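Local coordinates for protein-tyrosine-phosphatase PTP1 (Arabidopsis thaliana, PDB 6KRW) that removes phosphate from phosphotyrosine in proteins, dephosphorylates the MAP kinase MPK6 (and MPK4 in vitro) and, with MKP1, modulates plant defence, at residues A[17-22]-A[263-268]; A[66-71]-A[276-281]; A[127-132]-A[232-237]; A[176-181]-A[198-203]. All coordinates share one frame; numbering follows the deposited sequence. Where two conformers were deposited one is given.

Overall arrangement
Contact 1 packs the N-terminal helix 7-24 against the residues leading into helix 267-277. Contacts 3 and 4 share the mixed eight-stranded sheet: strands 131-134 and 194-200 are neighbours, the contact centres are about 14 Å apart, and Ile132 O lies 2.8 Å from Ile199 N. Contacts 1 and 2 use the two ends of helix 267-277, with centres about 25 Å apart. Along the chain, contact 4 is nested inside contact 3, and contact 3 inside both 1 and 2, whose segments alternate. Contact 3 leads into the catalytic cysteine, and contact 2 backs the loop that follows it.

Contact 1: residues A[17-22]-A[263-268]; sequences LGVFRG and SALDLA
Phe20 holds CG anti to its own carbonyl carbon, beside the backbone N (chi1 -79°), and the ring then extends toward 263-268; Val19 likewise has CG2 beside its backbone N, where that methyl meets Leu265. Val19 CG2 lies 3.7 Å from Leu265 CD2, and the two side chains cross at about a right angle. The same leucine methyl also touches the valine branch point, with Leu265 CD2 4.0 Å from Val19 CB. Phe20 makes its contact through the far end of the ring: CZ comes within 3.6 Å of Ala264 O, which sits at the ring edge and in its plane, so the C-H at CZ is directed at the oxygen. Phe20 CE2 is 4.0 Å from Leu265 CA, and CE1 is 4.3 Å from Leu267 CB, again at the edge. No hydrogen bond crosses, and only 216 Å² is buried, both sides together. In the fold, helix 7-24 is here laid against the 3-10 turn just before helix 267-277. Phe20 also touches Val296 of helix 285-303 and Thr253 of helix 242-259, which places its ring among several helices. Leu267 touches Thr253 too, and Cys291 and Tyr292 besides. Asp266 is the N-cap of helix 267-277, its OD1 accepting from Lys269 N, while on the other segment Arg21 NH2 forms a salt bridge with Glu300.

Contact 2: residues A[66-71]-A[276-281]; sequences SDVVPF and KQRIGM
Lys276 O approaches the Phe71 ring, 3.3 Å from CE2. Gln277 O takes part through water 2, which donates to it at 2.7 Å and accepts from Phe71 N; Asn74 ND2 is a further donor to this oxygen. Arg278 runs extended from CG to NE, with CG anti to the backbone N (chi1 -171°), and its guanidinium passes Val68, NH2 lying 3.9 Å from CG1. That group is fixed by hydrogen bonds outside the two segments: NE to Gly240 O, NH1 to Ser93, NH2 to Ala239 O and Asn91. Ile279 N donates to water 1 at 2.9 Å, and this water donates on to Val69 O while sitting 3.2 Å above the centre of one Phe71 face. Ile279 CB also packs on Phe71 CZ at 4.1 Å. An alanine in place of Phe71 lacks the ring, which would probably open a gap beside Ile279 and leave water 1 without the face it rests on. Gly280, at phi 80°, is the third residue of a type II turn, and its O accepts from Gln283. Residues 66-71 fit, by sequence and position, the phosphotyrosine-recognition loop of classical tyrosine phosphatases, here backed by Arg278, whose guanidinium grips signature-loop carbonyls.

Contact 3: residues A[127-132]-A[232-237]; sequences QHCPII and PIIVHC
Ile234 and Ile131 are joined by the sole hydrogen bond between the segments, Ile234 N to Ile131 O at 3.0 Å with a 147° angle at the hydrogen, the donor tilted 23° from the carbonyl plane. Packing is close on the face carrying Ile132 and Ile234, whose side chains lie side by side and point the same way. For Ile234, chi1 -68° puts CG1 beside the backbone N, 3.6 Å from Cys129 SG, and CD1 touches the same sulfur. Ile132 CG2 meets the edge of the His236 ring, in plane, 4.0 Å from CD2. An alanine at Ile234 would probably open a gap beside Cys129 SG, Phe120 and Val124. The Gln127 end is looser and partly exposed: there Gln127 O merely abuts Pro232 CD at 3.5 Å. Between these parts, Pro232 O is buried without a hydrogen-bond partner, and meets carbons, with Pro130 CD at 3.4 Å and a CA-H...O contact from Cys129 CA. Further along, His236 ND1 donates to Cys237 O at 3.0 Å, in the ring plane, while NE2 bonds to Tyr150 OH; this is likely to steady the step from strand 233-236 into Cys237, the catalytic cysteine that forms the phosphocysteine intermediate within the HCX5R signature. Helix 117-126 packs on Ile132 and Ile234 through Phe120, helix 242-259 on Val235 and Cys237, and strands 106-109 and 194-200 continue the sheet.

Contact 4: residues A[176-181]-A[198-203]; sequences SLMLRN and HIQYPE
Gln200 OE1 is gripped by Arg180 NH1 at 3.3 Å and by water 4, which donates to it at 3.1 Å. The two side chains rise side by side from the hairpin of strands 178-186 and 194-200, part of the central mixed sheet. The guanidinium and amide planes stand 40° apart, and OE1 lies 19° out of the guanidinium plane. Gln200 NE2 reaches Thr136 O, so both ends of the amide are held. Water 3 ties together Arg180 NH1 at 2.6 Å, His198 ND1 and Met178 O, lying in the plane of the histidine ring at its edge; His198 NE2 bonds to Tyr150 OH. The backbones run antiparallel, their strand axes at 162°, and Met178 with Gln200 and Arg180 with His198 are hydrogen-bonded pairs; the Arg180 N to His198 O bond measures 2.9 Å. Met178 is bent at its last torsion, and its CE packs 4.0 Å from Pro202 CG. On the opposite face of the sheet the poorly ordered Leu179 packs CD2 about 3.9 Å from Ile199 CG1. Past the strand end, Tyr201 also touches Ala215 and Val216 of helix 214-223, and Leu177 CD2 rests 3.9 Å from Tyr201 CB.

Contact 1: residues A[17-22]-A[263-268]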
loop_
_atom_site.group_PDB
_atom_site.type_symbol
_atom_site.label_atom_id
_atom_site.label_comp_id
_atom_site.label_asym_id
_atom_site.label_seq_id
_atom_site.Cartn_x
_atom_site.Cartn_y
_atom_site.Cartn_z
ATOM N N LEU A 17 -11.696 12.849 15.543
ATOM C CA LEU A 17 -10.554 13.010 16.479
ATOM C C LEU A 17 -10.996 12.633 17.894
ATOM O O LEU A 17 -10.247 11.952 18.607
ATOM C CB LEU A 17 -10.050 14.451 16.425
ATOM C CG LEU A 17 -8.880 14.771 17.354
ATOM C CD1 LEU A 17 -7.711 13.818 17.179
ATOM C CD2 LEU A 17 -8.415 16.206 17.145
ATOM N N GLY A 18 -12.158 13.094 18.328
ATOM C CA GLY A 18 -12.616 12.767 19.687
ATOM C C GLY A 18 -12.743 11.268 19.867
ATOM O O GLY A 18 -12.379 10.746 20.955
ATOM N N VAL A 19 -13.255 10.571 18.851
ATOM C CA VAL A 19 -13.403 9.100 18.944
ATOM C C VAL A 19 -12.045 8.401 18.963
ATOM O O VAL A 19 -11.804 7.597 19.873
ATOM C CB VAL A 19 -14.312 8.592 17.813
ATOM C CG1 VAL A 19 -14.243 7.083 17.747
ATOM C CG2 VAL A 19 -15.733 9.122 17.993
ATOM N N PHE A 20 -11.169 8.703 18.009
ATOM C CA PHE A 20 -9.856 8.012 17.937
ATOM C C PHE A 20 -9.003 8.357 19.164
ATOM O O PHE A 20 -8.319 7.470 19.681
ATOM C CB PHE A 20 -9.159 8.353 16.618
ATOM C CG PHE A 20 -9.685 7.556 15.449
ATOM C CD1 PHE A 20 -9.186 6.295 15.197
ATOM C CD2 PHE A 20 -10.609 8.082 14.567
ATOM C CE1 PHE A 20 -9.623 5.562 14.107
ATOM C CE2 PHE A 20 -11.078 7.325 13.498
ATOM C CZ PHE A 20 -10.611 6.058 13.291
ATOM N N ARG A 21 -9.055 9.604 19.611
ATOM C CA ARG A 21 -8.259 10.007 20.799
ATOM C C ARG A 21 -8.794 9.249 22.016
ATOM O O ARG A 21 -7.992 8.804 22.855
ATOM C CB ARG A 21 -8.315 11.526 20.980
ATOM C CG ARG A 21 -7.405 12.061 22.067
ATOM C CD ARG A 21 -7.600 13.563 22.165
ATOM N NE ARG A 21 -6.826 14.285 21.166
ATOM C CZ ARG A 21 -7.092 15.514 20.730
ATOM N NH1 ARG A 21 -8.146 16.182 21.170
ATOM N NH2 ARG A 21 -6.303 16.068 19.827
ATOM N N GLY A 22 -10.117 9.103 22.111
ATOM C CA GLY A 22 -10.690 8.337 23.229
ATOM C C GLY A 22 -10.211 6.897 23.199
ATOM O O GLY A 22 -9.996 6.324 24.277
ATOM N N SER A 263 -18.423 5.229 8.693
ATOM C CA SER A 263 -17.943 3.873 9.048
ATOM C C SER A 263 -16.427 3.854 9.192
ATOM O O SER A 263 -15.942 2.920 9.806
ATOM C CB SER A 263 -18.385 2.831 8.056
ATOM O OG SER A 263 -17.803 3.043 6.781
ATOM N N ALA A 264 -15.735 4.914 8.728
ATOM C CA ALA A 264 -14.260 4.974 8.874
ATOM C C ALA A 264 -13.877 5.101 10.356
ATOM O O ALA A 264 -12.711 4.808 10.681
ATOM C CB ALA A 264 -13.682 6.134 8.092
ATOM N N LEU A 265 -14.820 5.447 11.237
ATOM C CA LEU A 265 -14.503 5.507 12.684
ATOM C C LEU A 265 -14.283 4.111 13.247
ATOM O O LEU A 265 -13.716 4.002 14.332
ATOM C CB LEU A 265 -15.586 6.261 13.454
ATOM C CG LEU A 265 -15.323 7.758 13.602
ATOM C CD1 LEU A 265 -15.188 8.455 12.262
ATOM C CD2 LEU A 265 -16.418 8.400 14.419
ATOM N N ASP A 266 -14.734 3.078 12.547
ATOM C CA ASP A 266 -14.543 1.689 13.008
ATOM C C ASP A 266 -13.325 1.127 12.282
ATOM O O ASP A 266 -13.443 0.513 11.214
ATOM C CB ASP A 266 -15.837 0.916 12.783
ATOM C CG ASP A 266 -15.858 -0.462 13.403
ATOM O OD1 ASP A 266 -14.811 -0.978 13.751
ATOM O OD2 ASP A 266 -16.950 -1.031 13.499
ATOM N N LEU A 267 -12.153 1.353 12.886
ATOM C CA LEU A 267 -10.917 0.880 12.235
ATOM C C LEU A 267 -10.885 -0.656 12.187
ATOM O O LEU A 267 -10.358 -1.228 11.222
ATOM C CB LEU A 267 -9.695 1.436 12.986
ATOM C CG LEU A 267 -8.354 1.020 12.410
ATOM C CD1 LEU A 267 -8.160 1.552 11.007
ATOM C CD2 LEU A 267 -7.248 1.505 13.309
ATOM N N ALA A 268 -11.452 -1.324 13.199
ATOM C CA ALA A 268 -11.452 -2.802 13.172
ATOM C C ALA A 268 -12.249 -3.291 11.949
ATOM O O ALA A 268 -11.819 -4.245 11.291
ATOM C CB ALA A 268 -12.031 -3.367 14.440
#

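Contact 2: residues A[66-71]-A[276-281]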
loop_
_atom_site.group_PDB
_atom_site.type_symbol
_atom_site.label_atom_id
_atom_site.label_comp_id
_atom_site.label_asym_id
_atom_site.label_seq_id
_atom_site.Cartn_x
_atom_site.Cartn_y
_atom_site.Cartn_z
ATOM N N SER A 66 5.097 -18.307 0.612
ATOM C CA SER A 66 4.136 -19.322 0.116
ATOM C C SER A 66 2.717 -19.076 0.652
ATOM O O SER A 66 1.760 -19.542 -0.007
ATOM C CB SER A 66 4.631 -20.696 0.448
ATOM O OG SER A 66 4.673 -20.890 1.846
ATOM N N ASP A 67 2.556 -18.395 1.780
ATOM C CA ASP A 67 1.239 -18.218 2.441
ATOM C C ASP A 67 0.758 -16.769 2.296
ATOM O O ASP A 67 -0.227 -16.394 2.969
ATOM C CB ASP A 67 1.347 -18.643 3.906
ATOM C CG ASP A 67 2.413 -17.889 4.695
ATOM O OD1 ASP A 67 3.243 -17.201 4.075
ATOM O OD2 ASP A 67 2.413 -18.013 5.926
ATOM N N VAL A 68 1.409 -15.957 1.463
ATOM C CA VAL A 68 0.919 -14.577 1.217
ATOM C C VAL A 68 0.701 -14.427 -0.278
ATOM O O VAL A 68 1.651 -14.259 -1.051
ATOM C CB VAL A 68 1.857 -13.482 1.749
ATOM C CG1 VAL A 68 1.235 -12.112 1.486
ATOM C CG2 VAL A 68 2.141 -13.681 3.229
ATOM N N VAL A 69 -0.542 -14.601 -0.692
ATOM C CA VAL A 69 -0.955 -14.669 -2.103
ATOM C C VAL A 69 -2.290 -13.945 -2.204
ATOM O O VAL A 69 -3.032 -13.865 -1.215
ATOM C CB VAL A 69 -1.097 -16.116 -2.592
ATOM C CG1 VAL A 69 0.237 -16.824 -2.647
ATOM C CG2 VAL A 69 -2.087 -16.907 -1.751
ATOM N N PRO A 70 -2.608 -13.411 -3.400
ATOM C CA PRO A 70 -3.897 -12.763 -3.617
ATOM C C PRO A 70 -5.013 -13.799 -3.837
ATOM O O PRO A 70 -4.779 -14.837 -4.423
ATOM C CB PRO A 70 -3.687 -11.938 -4.886
ATOM C CG PRO A 70 -2.713 -12.802 -5.684
ATOM C CD PRO A 70 -1.774 -13.376 -4.616
ATOM N N PHE A 71 -6.184 -13.412 -3.368
ATOM C CA PHE A 71 -7.419 -14.171 -3.689
ATOM C C PHE A 71 -7.709 -14.087 -5.172
ATOM O O PHE A 71 -7.511 -13.039 -5.825
ATOM C CB PHE A 71 -8.570 -13.577 -2.886
ATOM C CG PHE A 71 -8.368 -13.563 -1.403
ATOM C CD1 PHE A 71 -7.960 -14.705 -0.719
ATOM C CD2 PHE A 71 -8.634 -12.430 -0.655
ATOM C CE1 PHE A 71 -7.789 -14.684 0.656
ATOM C CE2 PHE A 71 -8.452 -12.397 0.718
ATOM C CZ PHE A 71 -8.030 -13.524 1.371
ATOM N N LYS A 276 -10.465 -9.237 3.972
ATOM C CA LYS A 276 -11.305 -9.929 2.964
ATOM C C LYS A 276 -10.755 -9.671 1.570
ATOM O O LYS A 276 -11.112 -10.382 0.619
ATOM C CB LYS A 276 -12.756 -9.473 3.106
ATOM C CG LYS A 276 -13.454 -9.959 4.365
ATOM C CD LYS A 276 -14.955 -10.010 4.265
ATOM C CE LYS A 276 -15.598 -8.774 3.664
ATOM N NZ LYS A 276 -17.001 -8.614 4.138
ATOM N N GLN A 277 -9.821 -8.693 1.445
ATOM C CA GLN A 277 -9.224 -8.337 0.142
ATOM C C GLN A 277 -7.756 -8.777 0.007
ATOM O O GLN A 277 -7.314 -8.918 -1.127
ATOM C CB GLN A 277 -9.390 -6.833 -0.117
ATOM C CG GLN A 277 -10.880 -6.448 -0.177
ATOM C CD GLN A 277 -11.157 -4.987 -0.437
ATOM O OE1 GLN A 277 -10.264 -4.217 -0.742
ATOM N NE2 GLN A 277 -12.410 -4.580 -0.432
ATOM N N ARG A 278 -7.078 -9.023 1.113
ATOM C CA ARG A 278 -5.712 -9.597 1.041
ATOM C C ARG A 278 -5.433 -10.195 2.418
ATOM O O ARG A 278 -5.557 -9.487 3.432
ATOM C CB ARG A 278 -4.640 -8.571 0.624
ATOM C CG ARG A 278 -3.296 -9.214 0.341
ATOM C CD ARG A 278 -2.375 -8.133 -0.256
ATOM N NE ARG A 278 -0.973 -8.528 -0.433
ATOM C CZ ARG A 278 -0.484 -9.269 -1.408
ATOM N NH1 ARG A 278 -1.272 -9.750 -2.365
ATOM N NH2 ARG A 278 0.814 -9.543 -1.465
ATOM N N ILE A 279 -5.076 -11.465 2.441
ATOM C CA ILE A 279 -4.918 -12.189 3.720
ATOM C C ILE A 279 -3.909 -11.464 4.615
ATOM O O ILE A 279 -2.802 -11.094 4.128
ATOM C CB ILE A 279 -4.541 -13.660 3.487
ATOM C CG1 ILE A 279 -4.618 -14.438 4.801
ATOM C CG2 ILE A 279 -3.206 -13.788 2.771
ATOM C CD1 ILE A 279 -4.554 -15.927 4.661
ATOM N N GLY A 280 -4.285 -11.260 5.863
ATOM C CA GLY A 280 -3.314 -10.852 6.902
ATOM C C GLY A 280 -2.970 -9.372 6.893
ATOM O O GLY A 280 -1.994 -8.981 7.574
ATOM N N MET A 281 -3.706 -8.526 6.202
ATOM C CA MET A 281 -3.415 -7.070 6.223
ATOM C C MET A 281 -3.408 -6.580 7.672
ATOM O O MET A 281 -4.314 -6.848 8.403
ATOM C CB MET A 281 -4.450 -6.307 5.389
ATOM C CG MET A 281 -4.352 -6.625 3.922
ATOM S SD MET A 281 -3.143 -5.607 3.038
ATOM C CE MET A 281 -4.140 -4.161 2.748
HETATM O O HOH W 1 -5.179 -12.648 -0.187
HETATM O O HOH W 2 -6.314 -10.617 -2.912
#

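Contact 3: residues A[127-132]-A[232-237]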
loop_
_atom_site.group_PDB
_atom_site.type_symbol
_atom_site.label_atom_id
_atom_site.label_comp_id
_atom_site.label_asym_id
_atom_site.label_seq_id
_atom_site.Cartn_x
_atom_site.Cartn_y
_atom_site.Cartn_z
ATOM N N GLN A 127 -2.180 -0.740 -15.465
ATOM C CA GLN A 127 -3.115 -0.139 -14.478
ATOM C C GLN A 127 -2.899 1.379 -14.374
ATOM O O GLN A 127 -3.622 2.028 -13.626
ATOM C CB GLN A 127 -2.911 -0.820 -13.132
ATOM C CG GLN A 127 -3.214 -2.318 -13.129
ATOM C CD GLN A 127 -4.615 -2.631 -13.579
ATOM O OE1 GLN A 127 -5.533 -1.846 -13.342
ATOM N NE2 GLN A 127 -4.769 -3.779 -14.239
ATOM N N HIS A 128 -1.949 1.931 -15.127
ATOM C CA HIS A 128 -1.571 3.383 -15.114
ATOM C C HIS A 128 -1.483 3.911 -13.673
ATOM O O HIS A 128 -2.097 4.947 -13.337
ATOM C CB HIS A 128 -2.497 4.215 -16.015
ATOM C CG HIS A 128 -3.958 4.093 -15.754
ATOM N ND1 HIS A 128 -4.582 4.797 -14.752
ATOM C CD2 HIS A 128 -4.907 3.308 -16.312
ATOM C CE1 HIS A 128 -5.863 4.456 -14.703
ATOM N NE2 HIS A 128 -6.091 3.572 -15.668
ATOM N N CYS A 129 -0.710 3.219 -12.843
ATOM C CA CYS A 129 -0.546 3.591 -11.415
ATOM C C CYS A 129 0.315 4.839 -11.323
ATOM O O CYS A 129 1.421 4.810 -11.817
ATOM C CB CYS A 129 0.128 2.479 -10.629
ATOM S SG CYS A 129 -0.838 0.946 -10.650
ATOM N N PRO A 130 -0.169 5.948 -10.729
ATOM C CA PRO A 130 0.641 7.169 -10.670
ATOM C C PRO A 130 1.712 7.184 -9.568
ATOM O O PRO A 130 2.637 8.023 -9.641
ATOM C CB PRO A 130 -0.419 8.245 -10.415
ATOM C CG PRO A 130 -1.484 7.530 -9.626
ATOM C CD PRO A 130 -1.558 6.171 -10.294
ATOM N N ILE A 131 1.581 6.296 -8.579
ATOM C CA ILE A 131 2.377 6.333 -7.317
ATOM C C ILE A 131 2.782 4.910 -6.985
ATOM O O ILE A 131 1.923 4.026 -7.031
ATOM C CB ILE A 131 1.562 6.934 -6.152
ATOM C CG1 ILE A 131 1.082 8.356 -6.461
ATOM C CG2 ILE A 131 2.325 6.853 -4.833
ATOM C CD1 ILE A 131 2.134 9.377 -6.579
ATOM N N ILE A 132 3.986 4.734 -6.499
ATOM C CA ILE A 132 4.465 3.549 -5.769
ATOM C C ILE A 132 4.933 3.976 -4.388
ATOM O O ILE A 132 5.811 4.836 -4.291
ATOM C CB ILE A 132 5.569 2.817 -6.519
ATOM C CG1 ILE A 132 5.114 2.353 -7.896
ATOM C CG2 ILE A 132 6.099 1.684 -5.687
ATOM C CD1 ILE A 132 6.259 1.951 -8.822
ATOM N N PRO A 232 -4.825 3.357 -9.420
ATOM C CA PRO A 232 -4.509 2.792 -8.121
ATOM C C PRO A 232 -3.116 3.222 -7.637
ATOM O O PRO A 232 -2.210 3.354 -8.418
ATOM C CB PRO A 232 -4.572 1.268 -8.326
ATOM C CG PRO A 232 -5.285 1.076 -9.644
ATOM C CD PRO A 232 -4.971 2.327 -10.456
ATOM N N ILE A 233 -3.005 3.412 -6.331
ATOM C CA ILE A 233 -1.698 3.626 -5.651
ATOM C C ILE A 233 -1.113 2.267 -5.314
ATOM O O ILE A 233 -1.744 1.507 -4.577
ATOM C CB ILE A 233 -1.864 4.481 -4.390
ATOM C CG1 ILE A 233 -2.327 5.887 -4.754
ATOM C CG2 ILE A 233 -0.598 4.469 -3.552
ATOM C CD1 ILE A 233 -2.742 6.699 -3.575
ATOM N N ILE A 234 0.049 1.962 -5.858
ATOM C CA ILE A 234 0.775 0.745 -5.466
ATOM C C ILE A 234 1.341 0.938 -4.078
ATOM O O ILE A 234 1.992 1.946 -3.841
ATOM C CB ILE A 234 1.820 0.346 -6.508
ATOM C CG1 ILE A 234 1.142 -0.123 -7.793
ATOM C CG2 ILE A 234 2.730 -0.717 -5.952
ATOM C CD1 ILE A 234 2.096 -0.264 -8.967
ATOM N N VAL A 235 1.129 -0.008 -3.198
ATOM C CA VAL A 235 1.751 -0.029 -1.855
ATOM C C VAL A 235 2.397 -1.372 -1.666
ATOM O O VAL A 235 1.726 -2.404 -1.899
ATOM C CB VAL A 235 0.805 0.318 -0.707
ATOM C CG1 VAL A 235 1.554 0.424 0.601
ATOM C CG2 VAL A 235 -0.013 1.561 -0.973
ATOM N N HIS A 236 3.682 -1.397 -1.319
ATOM C CA HIS A 236 4.340 -2.697 -1.117
ATOM C C HIS A 236 5.367 -2.596 0.001
ATOM O O HIS A 236 5.930 -1.505 0.235
ATOM C CB HIS A 236 4.952 -3.233 -2.402
ATOM C CG HIS A 236 6.286 -2.655 -2.779
ATOM N ND1 HIS A 236 7.439 -3.216 -2.306
ATOM C CD2 HIS A 236 6.613 -1.706 -3.660
ATOM C CE1 HIS A 236 8.486 -2.538 -2.822
ATOM N NE2 HIS A 236 8.000 -1.579 -3.653
ATOM N N CYS A 237 5.622 -3.706 0.645
ATOM C CA CYS A 237 6.755 -3.856 1.581
ATOM C C CYS A 237 7.462 -5.125 1.125
ATOM O O CYS A 237 7.860 -5.182 -0.036
ATOM C CB CYS A 237 6.282 -3.854 3.039
ATOM S SG CYS A 237 4.866 -4.931 3.394
#

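Contact 4: residues A[176-181]-A[198-203]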
loop_
_atom_site.group_PDB
_atom_site.type_symbol
_atom_site.label_atom_id
_atom_site.label_comp_id
_atom_site.label_asym_id
_atom_site.label_seq_id
_atom_site.Cartn_x
_atom_site.Cartn_y
_atom_site.Cartn_z
ATOM N N SER A 176 13.284 11.367 6.025
ATOM C CA SER A 176 13.977 10.171 5.468
ATOM C C SER A 176 13.249 9.588 4.259
ATOM O O SER A 176 13.699 8.543 3.810
ATOM C CB SER A 176 14.323 9.073 6.460
ATOM O OG SER A 176 14.764 9.608 7.698
ATOM N N LEU A 177 12.249 10.256 3.692
ATOM C CA LEU A 177 11.655 9.699 2.452
ATOM C C LEU A 177 12.623 9.918 1.289
ATOM O O LEU A 177 13.281 10.927 1.278
ATOM C CB LEU A 177 10.331 10.400 2.186
ATOM C CG LEU A 177 9.271 10.218 3.261
ATOM C CD1 LEU A 177 8.009 10.961 2.840
ATOM C CD2 LEU A 177 8.958 8.731 3.499
ATOM N N MET A 178 12.612 8.994 0.333
ATOM C CA MET A 178 13.326 9.095 -0.964
ATOM C C MET A 178 12.294 9.189 -2.070
ATOM O O MET A 178 11.422 8.267 -2.142
ATOM C CB MET A 178 14.249 7.906 -1.183
ATOM C CG MET A 178 15.548 8.013 -0.439
ATOM S SD MET A 178 16.491 6.491 -0.530
ATOM C CE MET A 178 15.572 5.462 0.621
ATOM N N LEU A 179 12.238 10.314 -2.749
ATOM C CA LEU A 179 11.318 10.614 -3.852
ATOM C C LEU A 179 12.027 10.428 -5.177
ATOM O O LEU A 179 12.937 11.154 -5.405
ATOM C CB LEU A 179 10.732 12.011 -3.686
ATOM C CG LEU A 179 10.259 12.373 -2.282
ATOM C CD1 LEU A 179 9.824 13.826 -2.238
ATOM C CD2 LEU A 179 9.115 11.479 -1.815
ATOM N N ARG A 180 11.569 9.496 -6.000
ATOM C CA ARG A 180 12.115 9.257 -7.346
ATOM C C ARG A 180 11.028 9.474 -8.383
ATOM O O ARG A 180 10.054 8.729 -8.373
ATOM C CB ARG A 180 12.699 7.862 -7.475
ATOM C CG ARG A 180 13.835 7.543 -6.526
ATOM C CD ARG A 180 14.297 6.119 -6.703
ATOM N NE ARG A 180 15.541 5.792 -6.014
ATOM C CZ ARG A 180 15.641 5.351 -4.753
ATOM N NH1 ARG A 180 14.575 5.205 -3.980
ATOM N NH2 ARG A 180 16.830 5.055 -4.260
ATOM N N ASN A 181 11.214 10.465 -9.236
ATOM C CA ASN A 181 10.361 10.680 -10.426
ATOM C C ASN A 181 10.865 9.745 -11.523
ATOM O O ASN A 181 11.989 9.944 -12.057
ATOM C CB ASN A 181 10.411 12.134 -10.874
ATOM C CG ASN A 181 9.315 12.477 -11.853
ATOM O OD1 ASN A 181 9.331 12.025 -12.996
ATOM N ND2 ASN A 181 8.370 13.289 -11.415
ATOM N N HIS A 198 7.771 7.442 -7.172
ATOM C CA HIS A 198 8.194 6.360 -6.263
ATOM C C HIS A 198 8.601 6.970 -4.936
ATOM O O HIS A 198 9.506 7.836 -4.908
ATOM C CB HIS A 198 9.274 5.525 -6.918
ATOM C CG HIS A 198 9.698 4.304 -6.188
ATOM N ND1 HIS A 198 10.643 4.305 -5.184
ATOM C CD2 HIS A 198 9.326 3.011 -6.365
ATOM C CE1 HIS A 198 10.875 3.075 -4.778
ATOM N NE2 HIS A 198 10.032 2.250 -5.476
ATOM N N ILE A 199 7.966 6.527 -3.867
ATOM C CA ILE A 199 8.238 7.012 -2.491
ATOM C C ILE A 199 8.745 5.837 -1.676
ATOM O O ILE A 199 7.983 4.891 -1.465
ATOM C CB ILE A 199 6.997 7.677 -1.868
ATOM C CG1 ILE A 199 6.410 8.765 -2.762
ATOM C CG2 ILE A 199 7.313 8.205 -0.488
ATOM C CD1 ILE A 199 5.092 9.330 -2.252
ATOM N N GLN A 200 9.986 5.908 -1.215
ATOM C CA GLN A 200 10.569 4.845 -0.380
ATOM C C GLN A 200 10.798 5.336 1.050
ATOM O O GLN A 200 11.407 6.411 1.212
ATOM C CB GLN A 200 11.866 4.309 -0.975
ATOM C CG GLN A 200 12.430 3.186 -0.116
ATOM C CD GLN A 200 13.759 2.633 -0.558
ATOM O OE1 GLN A 200 14.463 3.222 -1.378
ATOM N NE2 GLN A 200 14.123 1.512 0.038
ATOM N N TYR A 201 10.399 4.530 2.025
ATOM C CA TYR A 201 10.571 4.757 3.476
ATOM C C TYR A 201 11.391 3.601 4.089
ATOM O O TYR A 201 10.848 2.541 4.321
ATOM C CB TYR A 201 9.216 4.925 4.151
ATOM C CG TYR A 201 9.302 5.200 5.622
ATOM C CD1 TYR A 201 10.310 6.002 6.150
ATOM C CD2 TYR A 201 8.365 4.692 6.493
ATOM C CE1 TYR A 201 10.392 6.261 7.512
ATOM C CE2 TYR A 201 8.422 4.949 7.849
ATOM C CZ TYR A 201 9.426 5.744 8.363
ATOM O OH TYR A 201 9.448 5.973 9.705
ATOM N N PRO A 202 12.765 3.676 4.367
ATOM C CA PRO A 202 13.636 2.561 4.935
ATOM C C PRO A 202 13.670 2.417 6.466
ATOM O O PRO A 202 14.323 1.515 6.944
ATOM C CB PRO A 202 15.017 2.981 4.388
ATOM C CG PRO A 202 14.967 4.494 4.446
ATOM C CD PRO A 202 13.560 4.859 4.032
ATOM N N GLU A 203 12.800 3.155 7.170
ATOM C CA GLU A 203 12.933 3.088 8.652
ATOM C C GLU A 203 11.666 2.492 9.254
ATOM O O GLU A 203 11.282 2.851 10.362
ATOM C CB GLU A 203 13.268 4.458 9.214
ATOM C CG GLU A 203 14.676 4.908 8.832
ATOM C CD GLU A 203 15.781 3.872 9.034
ATOM O OE1 GLU A 203 16.578 3.673 8.091
ATOM O OE2 GLU A 203 15.879 3.271 10.136
HETATM O O HOH W 3 12.188 6.319 -3.990
HETATM O O HOH W 4 17.389 2.573 -1.960
#